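Local coordinates for protein RNA polymerase II subunit A C-terminal domain phosphatase SSU72 (Homo sapiens, PDB 4H3K) that dephosphorylates phosphoserine in the C-terminal domain repeats of RNA polymerase II and, together with SYMPK, takes part in pre-mRNA polyadenylation, at residues Arg27-Ser33 with Ser52-Thr58; Ser32-Gln36 with Gly59-Leu64; Phe77-Tyr81 with Lys112-Arg117; Tyr81-Tyr85 with Leu105-Lys109. The protein carries 1 engineered substitution. All blocks are in the same frame, centred on the assembly; numbering follows the deposited sequence.

Contact 1 of 4, residues Arg27-Ser33 with Ser52-Thr58; sequences RVAVVSS and SVRSFGT. Engineered in segment 27-33: Ser32 (natural residue Cys). With PO4 (phosphate ion), chain F.
Val28, Val30 and Ser32 each donate to and accept from segment 52-58, giving a parallel ladder of six backbone hydrogen bonds. It begins with Val28 N to Ser52 O (2.9 Å), a nearly straight bond with 177° at the hydrogen, and ends with Thr58 N to Ser32 O. The same carbonyls also draw in alpha-carbon hydrogens, as where Ser55 CA lies 3.0 Å from Val30 O. The short strand axes approach to 4.6 Å, their directions 21° apart.

These strands, with helix 38-48 between them, form a beta-alpha-beta crossover unit at one edge of the central sheet.

Apolar contacts line both faces of the pair. On the face of Ala29 and Val31, the edge of the Phe56 ring meets Ala29 CB in the ring plane, with CE2 4.0 Å away. Further along, Val31 keeps CG1 anti to its own N (chi1 -167°), which carries that methyl to 3.6 Å from Thr58 CG2, the two side chains crossing at about a right angle. On the face of Val30 and Val53, the CG2 methyls come within 4.3 Å, and helix 38-48 packs there through Ala42 and Leu46.

Polar groups extend the contact. Midway along strand 52-57, the guanidinium of Arg54 has Phe56 CZ over one face and forms salt bridges with Asp123 and Glu116. At the C-terminal end, the engineered Ser32, a cysteine in the natural protein, points OG at phosphate O1 (2.6 Å), while Ser33 N reaches phosphate O4 (2.9 Å).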
loop_
_atom_site.group_PDB
_atom_site.type_symbol
_atom_site.label_atom_id
_atom_site.label_comp_id
_atom_site.label_asym_id
_atom_site.label_seq_id
_atom_site.Cartn_x
_atom_site.Cartn_y
_atom_site.Cartn_z
ATOM N N ARG B 27 -7.501 -5.373 9.809
ATOM C CA ARG B 27 -6.464 -4.778 10.646
ATOM C C ARG B 27 -6.574 -3.274 10.539
ATOM O O ARG B 27 -6.326 -2.706 9.460
ATOM C CB ARG B 27 -5.083 -5.248 10.193
ATOM C CG ARG B 27 -4.840 -6.772 10.381
ATOM C CD ARG B 27 -3.352 -7.059 10.283
ATOM N NE ARG B 27 -2.620 -5.963 10.922
ATOM C CZ ARG B 27 -2.238 -5.950 12.195
ATOM N NH1 ARG B 27 -2.479 -7.000 12.968
ATOM N NH2 ARG B 27 -1.607 -4.895 12.686
ATOM N N VAL B 28 -6.947 -2.629 11.643
ATOM C CA VAL B 28 -7.165 -1.178 11.642
ATOM C C VAL B 28 -6.127 -0.448 12.494
ATOM O O VAL B 28 -5.681 -0.976 13.525
ATOM C CB VAL B 28 -8.566 -0.882 12.211
ATOM C CG1 VAL B 28 -8.874 0.649 12.248
ATOM C CG2 VAL B 28 -9.602 -1.635 11.419
ATOM N N ALA B 29 -5.756 0.750 12.058
ATOM C CA ALA B 29 -5.023 1.720 12.869
ATOM C C ALA B 29 -5.893 2.945 12.993
ATOM O O ALA B 29 -6.519 3.363 12.010
ATOM C CB ALA B 29 -3.694 2.096 12.235
ATOM N N VAL B 30 -5.994 3.473 14.211
ATOM C CA VAL B 30 -6.642 4.752 14.424
ATOM C C VAL B 30 -5.598 5.750 14.915
ATOM O O VAL B 30 -4.803 5.435 15.811
ATOM C CB VAL B 30 -7.816 4.674 15.430
ATOM C CG1 VAL B 30 -8.527 6.042 15.459
ATOM C CG2 VAL B 30 -8.825 3.599 15.019
ATOM N N VAL B 31 -5.604 6.948 14.311
ATOM C CA VAL B 31 -4.533 7.933 14.504
ATOM C C VAL B 31 -5.110 9.304 14.902
ATOM O O VAL B 31 -6.012 9.838 14.241
ATOM C CB VAL B 31 -3.686 8.090 13.211
ATOM C CG1 VAL B 31 -2.393 8.853 13.499
ATOM C CG2 VAL B 31 -3.363 6.723 12.603
ATOM N N SER B 32 -4.607 9.872 15.997
ATOM C CA SER B 32 -4.987 11.233 16.335
ATOM C C SER B 32 -3.706 12.063 16.399
ATOM O O SER B 32 -2.694 11.715 15.757
ATOM C CB SER B 32 -5.760 11.278 17.668
ATOM O OG SER B 32 -4.932 10.742 18.681
ATOM N N SER B 33 -3.729 13.150 17.156
ATOM C CA SER B 33 -2.519 13.985 17.235
ATOM C C SER B 33 -1.567 13.567 18.343
ATOM O O SER B 33 -0.363 13.350 18.107
ATOM C CB SER B 33 -2.891 15.456 17.333
ATOM O OG SER B 33 -1.699 16.188 17.192
ATOM N N SER B 52 -8.783 -6.140 15.284
ATOM C CA SER B 52 -7.365 -6.026 15.456
ATOM C C SER B 52 -7.074 -4.551 15.225
ATOM O O SER B 52 -7.303 -4.033 14.149
ATOM C CB SER B 52 -6.680 -6.911 14.406
ATOM O OG SER B 52 -5.302 -6.610 14.312
ATOM N N VAL B 53 -6.639 -3.865 16.266
ATOM C CA VAL B 53 -6.463 -2.427 16.213
ATOM C C VAL B 53 -5.162 -1.969 16.879
ATOM O O VAL B 53 -4.743 -2.526 17.870
ATOM C CB VAL B 53 -7.716 -1.692 16.772
ATOM C CG1 VAL B 53 -8.099 -2.184 18.176
ATOM C CG2 VAL B 53 -7.554 -0.148 16.726
ATOM N N ARG B 54 -4.530 -0.960 16.286
ATOM C CA ARG B 54 -3.420 -0.266 16.900
ATOM C C ARG B 54 -3.759 1.223 16.794
ATOM O O ARG B 54 -4.606 1.630 15.986
ATOM C CB ARG B 54 -2.104 -0.555 16.164
ATOM C CG ARG B 54 -1.716 -2.042 15.981
ATOM C CD ARG B 54 -0.631 -2.524 16.927
ATOM N NE ARG B 54 0.337 -1.491 17.353
ATOM C CZ ARG B 54 1.579 -1.333 16.886
ATOM N NH1 ARG B 54 2.071 -2.097 15.910
ATOM N NH2 ARG B 54 2.345 -0.378 17.398
ATOM N N SER B 55 -3.106 2.032 17.612
ATOM C CA SER B 55 -3.386 3.441 17.624
ATOM C C SER B 55 -2.105 4.243 17.740
ATOM O O SER B 55 -1.105 3.763 18.284
ATOM C CB SER B 55 -4.337 3.765 18.777
ATOM O OG SER B 55 -3.693 3.575 20.014
ATOM N N PHE B 56 -2.134 5.467 17.203
ATOM C CA PHE B 56 -0.931 6.279 17.051
ATOM C C PHE B 56 -1.298 7.736 17.119
ATOM O O PHE B 56 -2.475 8.093 17.020
ATOM C CB PHE B 56 -0.251 6.021 15.681
ATOM C CG PHE B 56 0.107 4.587 15.444
ATOM C CD1 PHE B 56 1.301 4.076 15.940
ATOM C CD2 PHE B 56 -0.768 3.742 14.732
ATOM C CE1 PHE B 56 1.644 2.745 15.737
ATOM C CE2 PHE B 56 -0.453 2.419 14.517
ATOM C CZ PHE B 56 0.770 1.907 15.011
ATOM N N GLY B 57 -0.274 8.574 17.269
ATOM C CA GLY B 57 -0.416 10.019 17.100
ATOM C C GLY B 57 0.587 10.515 16.053
ATOM O O GLY B 57 1.657 9.947 15.900
ATOM N N THR B 58 0.238 11.567 15.321
ATOM C CA THR B 58 1.169 12.154 14.362
ATOM C C THR B 58 1.808 13.446 14.837
ATOM O O THR B 58 2.680 13.979 14.145
ATOM C CB THR B 58 0.489 12.490 13.040
ATOM O OG1 THR B 58 -0.671 13.281 13.309
ATOM C CG2 THR B 58 0.107 11.190 12.286
HETATM P P PO4 F . -5.772 13.216 20.746
HETATM O O1 PO4 F . -5.172 11.864 20.979
HETATM O O2 PO4 F . -5.686 14.081 22.013
HETATM O O3 PO4 F . -7.239 13.116 20.375
HETATM O O4 PO4 F . -5.102 13.965 19.630
#

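Contact 2 of 4, residues Ser32-Gln36 with Gly59-Leu64; sequences SSSNQ and GTHVKL. Engineered in segment 32-36: Ser32 (natural residue Cys). With PO4 (phosphate ion), chain F.
Ser34 and Gln36 meet segment 59-64 with their side chains from the phosphate-binding loop, whose natural C-X5-R sequence, from position 32 to Arg38, matches the P-loop of cysteine-based phosphatases. Gln36 meets strand 62-64 at about a right angle to both Val62 and Leu64. Its chain bends at chi2 (-69°), so that CG lies 3.5 Å from Leu64 CD1 while NE2 is 3.4 Å from Val62 CG1. With an alanine here, the methyls Val62 CG1 and Leu64 CD1 would probably lose the aliphatic stem and amide they rest on, opening a gap beside the loop.

Ser34 is held differently: its OG accepts from Lys63 N (3.1 Å), tying the loop to the strand backbone. Nearer the start of the loop, Gly59 N donates to Ser33 O in the carbonyl plane, on a lone pair, at 2.8 Å. Backbone amides of this loop point inward at the anion: Ser34 N donates to phosphate O4, and Gln36 N to phosphate O1 (2.7 Å) at a nearly straight 171°. One water joins Ser33 OG and Ser34 OG and donates to His61 O at 2.7 Å.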
loop_
_atom_site.group_PDB
_atom_site.type_symbol
_atom_site.label_atom_id
_atom_site.label_comp_id
_atom_site.label_asym_id
_atom_site.label_seq_id
_atom_site.Cartn_x
_atom_site.Cartn_y
_atom_site.Cartn_z
ATOM N N SER B 32 -4.607 9.872 15.997
ATOM C CA SER B 32 -4.987 11.233 16.335
ATOM C C SER B 32 -3.706 12.063 16.399
ATOM O O SER B 32 -2.694 11.715 15.757
ATOM C CB SER B 32 -5.760 11.278 17.668
ATOM O OG SER B 32 -4.932 10.742 18.681
ATOM N N SER B 33 -3.729 13.150 17.156
ATOM C CA SER B 33 -2.519 13.985 17.235
ATOM C C SER B 33 -1.567 13.567 18.343
ATOM O O SER B 33 -0.363 13.350 18.107
ATOM C CB SER B 33 -2.891 15.456 17.333
ATOM O OG SER B 33 -1.699 16.188 17.192
ATOM N N SER B 34 -2.115 13.402 19.541
ATOM C CA SER B 34 -1.323 13.091 20.732
ATOM C C SER B 34 -1.402 11.623 21.167
ATOM O O SER B 34 -0.717 11.243 22.101
ATOM C CB SER B 34 -1.769 13.986 21.882
ATOM O OG SER B 34 -1.536 15.350 21.548
ATOM N N ASN B 35 -2.234 10.816 20.486
ATOM C CA ASN B 35 -2.558 9.423 20.912
ATOM C C ASN B 35 -2.955 9.388 22.392
ATOM O O ASN B 35 -2.442 8.570 23.192
ATOM C CB ASN B 35 -1.395 8.478 20.615
ATOM C CG ASN B 35 -1.784 7.018 20.656
ATOM O OD1 ASN B 35 -2.977 6.618 20.499
ATOM N ND2 ASN B 35 -0.786 6.193 20.834
ATOM N N GLN B 36 -3.878 10.275 22.751
ATOM C CA GLN B 36 -4.344 10.364 24.148
ATOM C C GLN B 36 -5.852 10.165 24.267
ATOM O O GLN B 36 -6.317 9.512 25.199
ATOM C CB GLN B 36 -4.021 11.731 24.716
ATOM C CG GLN B 36 -2.543 11.951 25.009
ATOM C CD GLN B 36 -2.080 11.087 26.189
ATOM O OE1 GLN B 36 -2.893 10.513 26.900
ATOM N NE2 GLN B 36 -0.775 10.979 26.373
ATOM N N GLY B 59 1.375 13.962 15.993
ATOM C CA GLY B 59 1.900 15.230 16.491
ATOM C C GLY B 59 3.393 15.170 16.794
ATOM O O GLY B 59 3.959 14.092 17.059
ATOM N N THR B 60 4.035 16.335 16.766
ATOM C CA THR B 60 5.426 16.465 17.160
ATOM C C THR B 60 5.639 16.106 18.640
ATOM O O THR B 60 6.721 15.680 19.046
ATOM C CB THR B 60 5.888 17.927 16.875
ATOM O OG1 THR B 60 5.737 18.173 15.449
ATOM C CG2 THR B 60 7.325 18.107 17.215
ATOM N N HIS B 61 4.598 16.310 19.444
ATOM C CA HIS B 61 4.653 16.089 20.885
ATOM C C HIS B 61 3.240 15.790 21.384
ATOM O O HIS B 61 2.264 15.934 20.647
ATOM C CB HIS B 61 5.195 17.329 21.601
ATOM C CG HIS B 61 4.459 18.585 21.248
ATOM N ND1 HIS B 61 3.387 19.051 21.980
ATOM C CD2 HIS B 61 4.613 19.445 20.217
ATOM C CE1 HIS B 61 2.929 20.160 21.430
ATOM N NE2 HIS B 61 3.650 20.414 20.353
ATOM N N VAL B 62 3.157 15.398 22.645
ATOM C CA VAL B 62 1.900 15.067 23.288
ATOM C C VAL B 62 1.391 16.294 24.002
ATOM O O VAL B 62 2.150 17.002 24.676
ATOM C CB VAL B 62 2.104 13.938 24.305
ATOM C CG1 VAL B 62 0.852 13.720 25.193
ATOM C CG2 VAL B 62 2.492 12.658 23.561
ATOM N N LYS B 63 0.106 16.552 23.828
ATOM C CA LYS B 63 -0.557 17.679 24.418
ATOM C C LYS B 63 -1.710 17.124 25.275
ATOM O O LYS B 63 -2.429 16.197 24.871
ATOM C CB LYS B 63 -1.047 18.602 23.300
ATOM C CG LYS B 63 -1.596 19.945 23.759
ATOM C CD LYS B 63 -2.756 20.430 22.867
ATOM C CE LYS B 63 -2.305 21.410 21.773
ATOM N NZ LYS B 63 -1.309 20.862 20.777
ATOM N N LEU B 64 -1.852 17.667 26.471
ATOM C CA LEU B 64 -2.997 17.395 27.304
ATOM C C LEU B 64 -3.551 18.751 27.728
ATOM O O LEU B 64 -2.772 19.711 27.871
ATOM C CB LEU B 64 -2.547 16.613 28.533
ATOM C CG LEU B 64 -2.697 15.096 28.659
ATOM C CD1 LEU B 64 -3.268 14.413 27.427
ATOM C CD2 LEU B 64 -1.413 14.409 29.171
HETATM P P PO4 F . -5.772 13.216 20.746
HETATM O O1 PO4 F . -5.172 11.864 20.979
HETATM O O2 PO4 F . -5.686 14.081 22.013
HETATM O O3 PO4 F . -7.239 13.116 20.375
HETATM O O4 PO4 F . -5.102 13.965 19.630
HETATM O O HOH W 1 0.046 16.939 19.473
#

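Contact 3 of 4, residues Phe77-Tyr81 with Lys112-Arg117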
loop_
_atom_site.group_PDB
_atom_site.type_symbol
_atom_site.label_atom_id
_atom_site.label_comp_id
_atom_site.label_asym_id
_atom_site.label_seq_id
_atom_site.Cartn_x
_atom_site.Cartn_y
_atom_site.Cartn_z
ATOM N N PHE B 77 6.773 12.042 23.376
ATOM C CA PHE B 77 6.173 10.725 23.137
ATOM C C PHE B 77 6.816 9.558 23.918
ATOM O O PHE B 77 6.180 8.508 24.091
ATOM C CB PHE B 77 6.165 10.410 21.647
ATOM C CG PHE B 77 4.915 10.817 20.969
ATOM C CD1 PHE B 77 4.801 12.086 20.409
ATOM C CD2 PHE B 77 3.832 9.926 20.866
ATOM C CE1 PHE B 77 3.637 12.478 19.755
ATOM C CE2 PHE B 77 2.657 10.306 20.203
ATOM C CZ PHE B 77 2.547 11.583 19.664
ATOM N N LYS B 78 8.057 9.744 24.384
ATOM C CA LYS B 78 8.750 8.741 25.186
ATOM C C LYS B 78 8.185 8.600 26.606
ATOM O O LYS B 78 8.521 7.664 27.300
ATOM C CB LYS B 78 10.271 9.018 25.225
ATOM C CG LYS B 78 10.982 8.694 23.907
ATOM C CD LYS B 78 12.142 9.628 23.648
ATOM C CE LYS B 78 12.242 9.933 22.153
ATOM N NZ LYS B 78 13.398 9.254 21.469
ATOM N N THR B 79 7.324 9.525 27.026
ATOM C CA THR B 79 6.779 9.534 28.373
ATOM C C THR B 79 5.566 8.605 28.498
ATOM O O THR B 79 4.668 8.609 27.673
ATOM C CB THR B 79 6.358 10.953 28.769
ATOM O OG1 THR B 79 7.467 11.849 28.629
ATOM C CG2 THR B 79 5.848 10.990 30.179
ATOM N N THR B 80 5.570 7.819 29.559
ATOM C CA THR B 80 4.534 6.845 29.890
ATOM C C THR B 80 3.223 7.523 30.337
ATOM O O THR B 80 3.248 8.632 30.893
ATOM C CB THR B 80 5.162 5.900 30.975
ATOM O OG1 THR B 80 5.495 4.648 30.374
ATOM C CG2 THR B 80 4.297 5.671 32.146
ATOM N N TYR B 81 2.080 6.899 30.049
ATOM C CA TYR B 81 0.799 7.410 30.555
ATOM C C TYR B 81 0.821 7.534 32.083
ATOM O O TYR B 81 0.280 8.486 32.665
ATOM C CB TYR B 81 -0.366 6.510 30.146
ATOM C CG TYR B 81 -0.643 6.452 28.641
ATOM C CD1 TYR B 81 -1.080 7.579 27.941
ATOM C CD2 TYR B 81 -0.498 5.255 27.936
ATOM C CE1 TYR B 81 -1.360 7.520 26.547
ATOM C CE2 TYR B 81 -0.772 5.177 26.552
ATOM C CZ TYR B 81 -1.200 6.311 25.872
ATOM O OH TYR B 81 -1.474 6.213 24.532
ATOM N N LYS B 112 -2.020 0.192 26.913
ATOM C CA LYS B 112 -0.634 0.099 26.506
ATOM C C LYS B 112 0.170 1.102 27.319
ATOM O O LYS B 112 -0.397 2.028 27.881
ATOM C CB LYS B 112 -0.498 0.362 24.991
ATOM C CG LYS B 112 -0.825 1.784 24.577
ATOM C CD LYS B 112 -0.880 1.893 23.047
ATOM C CE LYS B 112 -0.923 3.338 22.600
ATOM N NZ LYS B 112 -0.918 3.459 21.081
ATOM N N PRO B 113 1.494 0.920 27.396
ATOM C CA PRO B 113 2.208 1.746 28.383
ATOM C C PRO B 113 2.474 3.208 27.984
ATOM O O PRO B 113 2.566 4.073 28.864
ATOM C CB PRO B 113 3.513 0.983 28.602
ATOM C CG PRO B 113 3.721 0.211 27.362
ATOM C CD PRO B 113 2.357 -0.125 26.813
ATOM N N ARG B 114 2.585 3.501 26.688
ATOM C CA ARG B 114 2.837 4.874 26.244
ATOM C C ARG B 114 2.223 5.211 24.888
ATOM O O ARG B 114 1.943 4.313 24.086
ATOM C CB ARG B 114 4.346 5.196 26.237
ATOM C CG ARG B 114 5.155 4.345 25.294
ATOM C CD ARG B 114 6.581 4.857 25.113
ATOM N NE ARG B 114 7.129 4.284 23.885
ATOM C CZ ARG B 114 7.004 4.808 22.657
ATOM N NH1 ARG B 114 6.378 5.969 22.445
ATOM N NH2 ARG B 114 7.531 4.167 21.627
ATOM N N PRO B 115 1.979 6.513 24.643
ATOM C CA PRO B 115 1.497 6.914 23.319
ATOM C C PRO B 115 2.554 6.559 22.268
ATOM O O PRO B 115 3.737 6.521 22.591
ATOM C CB PRO B 115 1.326 8.425 23.455
ATOM C CG PRO B 115 2.274 8.831 24.533
ATOM C CD PRO B 115 2.180 7.676 25.527
ATOM N N GLU B 116 2.121 6.252 21.048
ATOM C CA GLU B 116 3.024 5.854 19.978
ATOM C C GLU B 116 2.938 6.817 18.786
ATOM O O GLU B 116 1.835 7.195 18.381
ATOM C CB GLU B 116 2.713 4.419 19.522
ATOM C CG GLU B 116 2.898 3.373 20.656
ATOM C CD GLU B 116 2.305 2.030 20.304
ATOM O OE1 GLU B 116 3.080 1.122 19.998
ATOM O OE2 GLU B 116 1.074 1.869 20.310
ATOM N N ARG B 117 4.102 7.200 18.259
ATOM C CA ARG B 117 4.192 8.018 17.068
ATOM C C ARG B 117 3.992 7.163 15.822
ATOM O O ARG B 117 4.729 6.176 15.607
ATOM C CB ARG B 117 5.559 8.682 16.938
ATOM C CG ARG B 117 5.891 9.673 18.032
ATOM C CD ARG B 117 7.167 10.524 17.741
ATOM N NE ARG B 117 7.378 10.981 16.352
ATOM C CZ ARG B 117 6.677 11.922 15.713
ATOM N NH1 ARG B 117 5.652 12.515 16.297
ATOM N NH2 ARG B 117 7.012 12.268 14.477
#
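Two connecting segments meet here, the loop from Phe77 to Thr80 with Tyr81, the first residue of helix 81-98, and the loop Lys112-Arg117 following helix 101-109; Phe77 and Tyr81 provide the aromatic surfaces between them. Thr80 occupies the N-cap position of helix 81-98. Just inside the helix, Tyr81 N donates to Pro113 O (3.1 Å, 159° at the hydrogen), and Thr80 OG1 adds a weak bond to that oxygen.

Over one face of the Phe77 ring lies Arg117 CG, 3.5 Å from the centroid and 20° off the normal, a CH-pi contact made by the aliphatic stem. The guanidinium itself sits farther out, so any cation-pi attraction is at most weak. The Tyr81 ring receives Pro115 in a comparable way, with CD 3.8 Å from the centroid, while Lys112 O lies at the ring edge, 3.2 Å from CD2. Because Tyr81 OH bonds to Asn35 O of the phosphate-binding loop, a leucine in its place would probably leave that carbonyl without its hydroxyl partner and Pro115 without an aromatic face.

Arg114, extended from CG to NE, lies across the loop and gives NH1 to Phe77 O (3.0 Å). The approach is from above the carbonyl plane, not on a lone pair. Within its own loop, Lys112 NZ forms a salt bridge (2.7 Å) that Glu116 OE2 accepts on its anti lone pair, and reaches Ser55 OG as well; Glu116 OE1 pairs with Arg54. Thr79 O is buried without a polar partner and has Pro115 CD 3.4 Å away.

Contact 4 of 4, residues Tyr81-Tyr85 with Leu105-Lys109; sequences YDQMY and LDRNK
Asn108 and Leu105 carry the packing against Tyr81, Met84 and Tyr85, where the ends of two helices run antiparallel, their short axes 9.0 Å apart at 159°.

The aromatic contact is a CH-pi one. Asn108 CB stands 3.4 Å from the Tyr81 ring centroid, only 7° off the normal, on the face opposite the one that Pro115 occupies. The ring is thus held between an asparagine and a proline.

The polar end of Asn108 is fixed from two sides. Arg107 grips OD1 side-on with both NE (2.8 Å) and NH2, the oxygen lying in the guanidinium plane, and ND2 donates to Gln36 O in the phosphate-binding loop. These bonds define which way the amide faces.

Apolar contacts centre on Leu105. Its CD2 methyl meets the Tyr81 ring edge at CD1 (3.9 Å), while Leu105 CD1 rests 3.8 Å from Met84 CB and 3.6 Å from Tyr85 N. With CG anti to the backbone N (chi1 -174°), Tyr85 sets its ring edge, at CD2, beside Leu105 CB.

Between charged groups, Asp82 and Lys109 lie side by side, but Asp82 OD1 to Lys109 NZ is 4.3 Å, beyond a salt bridge, and any attraction is probably modest.

The pair joins the start of helix 81-98 to the end of helix 101-109, with helix 38-48 touching Tyr81, Arg107 and Asn108 through Met40.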
loop_
_atom_site.group_PDB
_atom_site.type_symbol
_atom_site.label_atom_id
_atom_site.label_comp_id
_atom_site.label_asym_id
_atom_site.label_seq_id
_atom_site.Cartn_x
_atom_site.Cartn_y
_atom_site.Cartn_z
ATOM N N TYR B 81 2.080 6.899 30.049
ATOM C CA TYR B 81 0.799 7.410 30.555
ATOM C C TYR B 81 0.821 7.534 32.083
ATOM O O TYR B 81 0.280 8.486 32.665
ATOM C CB TYR B 81 -0.366 6.510 30.146
ATOM C CG TYR B 81 -0.643 6.452 28.641
ATOM C CD1 TYR B 81 -1.080 7.579 27.941
ATOM C CD2 TYR B 81 -0.498 5.255 27.936
ATOM C CE1 TYR B 81 -1.360 7.520 26.547
ATOM C CE2 TYR B 81 -0.772 5.177 26.552
ATOM C CZ TYR B 81 -1.200 6.311 25.872
ATOM O OH TYR B 81 -1.474 6.213 24.532
ATOM N N ASP B 82 1.430 6.541 32.715
ATOM C CA ASP B 82 1.609 6.520 34.170
ATOM C C ASP B 82 2.459 7.699 34.658
ATOM O O ASP B 82 2.122 8.326 35.659
ATOM C CB ASP B 82 2.222 5.186 34.586
ATOM C CG ASP B 82 2.148 4.959 36.062
ATOM O OD1 ASP B 82 1.027 4.763 36.563
ATOM O OD2 ASP B 82 3.211 5.008 36.713
ATOM N N GLN B 83 3.540 8.022 33.953
ATOM C CA GLN B 83 4.339 9.205 34.312
ATOM C C GLN B 83 3.503 10.483 34.190
ATOM O O GLN B 83 3.550 11.333 35.069
ATOM C CB GLN B 83 5.648 9.291 33.509
ATOM C CG GLN B 83 6.619 8.174 33.855
ATOM C CD GLN B 83 7.790 8.063 32.895
ATOM O OE1 GLN B 83 7.620 8.028 31.683
ATOM N NE2 GLN B 83 8.998 7.993 33.446
ATOM N N MET B 84 2.686 10.582 33.138
ATOM C CA MET B 84 1.798 11.738 32.953
ATOM C C MET B 84 0.769 11.833 34.065
ATOM O O MET B 84 0.470 12.928 34.565
ATOM C CB MET B 84 1.082 11.692 31.595
ATOM C CG MET B 84 1.984 11.926 30.423
ATOM S SD MET B 84 1.124 11.545 28.883
ATOM C CE MET B 84 2.530 11.042 27.894
ATOM N N TYR B 85 0.233 10.677 34.437
ATOM C CA TYR B 85 -0.730 10.566 35.522
ATOM C C TYR B 85 -0.131 11.145 36.805
ATOM O O TYR B 85 -0.719 12.034 37.422
ATOM C CB TYR B 85 -1.129 9.106 35.726
ATOM C CG TYR B 85 -2.236 8.897 36.731
ATOM C CD1 TYR B 85 -1.963 8.826 38.096
ATOM C CD2 TYR B 85 -3.563 8.760 36.311
ATOM C CE1 TYR B 85 -2.982 8.632 39.021
ATOM C CE2 TYR B 85 -4.587 8.576 37.227
ATOM C CZ TYR B 85 -4.286 8.509 38.580
ATOM O OH TYR B 85 -5.303 8.317 39.483
ATOM N N LEU B 105 -6.085 9.030 31.353
ATOM C CA LEU B 105 -4.735 8.477 31.467
ATOM C C LEU B 105 -4.707 7.059 32.028
ATOM O O LEU B 105 -3.977 6.202 31.536
ATOM C CB LEU B 105 -3.809 9.414 32.261
ATOM C CG LEU B 105 -3.349 10.677 31.519
ATOM C CD1 LEU B 105 -2.661 11.688 32.465
ATOM C CD2 LEU B 105 -2.442 10.369 30.311
ATOM N N ASP B 106 -5.518 6.828 33.060
ATOM C CA ASP B 106 -5.707 5.505 33.649
ATOM C C ASP B 106 -6.283 4.518 32.646
ATOM O O ASP B 106 -5.799 3.392 32.533
ATOM C CB ASP B 106 -6.632 5.606 34.861
ATOM C CG ASP B 106 -6.802 4.286 35.565
ATOM O OD1 ASP B 106 -5.806 3.779 36.113
ATOM O OD2 ASP B 106 -7.930 3.753 35.564
ATOM N N ARG B 107 -7.315 4.931 31.918
ATOM C CA ARG B 107 -7.861 4.102 30.813
ATOM C C ARG B 107 -6.736 3.736 29.813
ATOM O O ARG B 107 -6.603 2.568 29.384
ATOM C CB ARG B 107 -9.008 4.856 30.111
ATOM C CG ARG B 107 -9.820 4.095 29.069
ATOM C CD ARG B 107 -9.114 3.972 27.688
ATOM N NE ARG B 107 -8.643 5.245 27.135
ATOM C CZ ARG B 107 -9.426 6.225 26.696
ATOM N NH1 ARG B 107 -10.754 6.091 26.711
ATOM N NH2 ARG B 107 -8.878 7.333 26.217
ATOM N N ASN B 108 -5.923 4.740 29.466
ATOM C CA ASN B 108 -4.878 4.583 28.464
ATOM C C ASN B 108 -3.846 3.567 28.915
ATOM O O ASN B 108 -3.449 2.686 28.149
ATOM C CB ASN B 108 -4.210 5.944 28.130
ATOM C CG ASN B 108 -5.130 6.880 27.322
ATOM O OD1 ASN B 108 -6.197 6.477 26.885
ATOM N ND2 ASN B 108 -4.717 8.144 27.152
ATOM N N LYS B 109 -3.438 3.690 30.174
ATOM C CA LYS B 109 -2.456 2.790 30.763
ATOM C C LYS B 109 -2.884 1.327 30.664
ATOM O O LYS B 109 -2.059 0.445 30.427
ATOM C CB LYS B 109 -2.188 3.149 32.233
ATOM C CG LYS B 109 -0.791 2.713 32.676
ATOM C CD LYS B 109 -0.724 2.353 34.150
ATOM C CE LYS B 109 0.485 1.453 34.405
ATOM N NZ LYS B 109 0.278 0.608 35.621
#

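Overall arrangement
Contact 1 lies deepest, its centre about 5 Å from that of the chain, where strands 27-32 and 52-57 of the central sheet pair. Contact 2 starts from the same stretch, shares Ser32 and Ser33, and is about 12 Å away between centres; both touch the phosphate. Contacts 3 and 4 come later in the chain, share Tyr81 and have centres about 9 Å apart, contact 4 lying about 18 Å from contact 1 between centres. A probable hydrogen bond from Gly57 N to Glu116 O links contacts 1 and 3. The helical region of 81-109 is tied to the phosphate-binding loop of contact 2 through Asn35 O and Gln36 O.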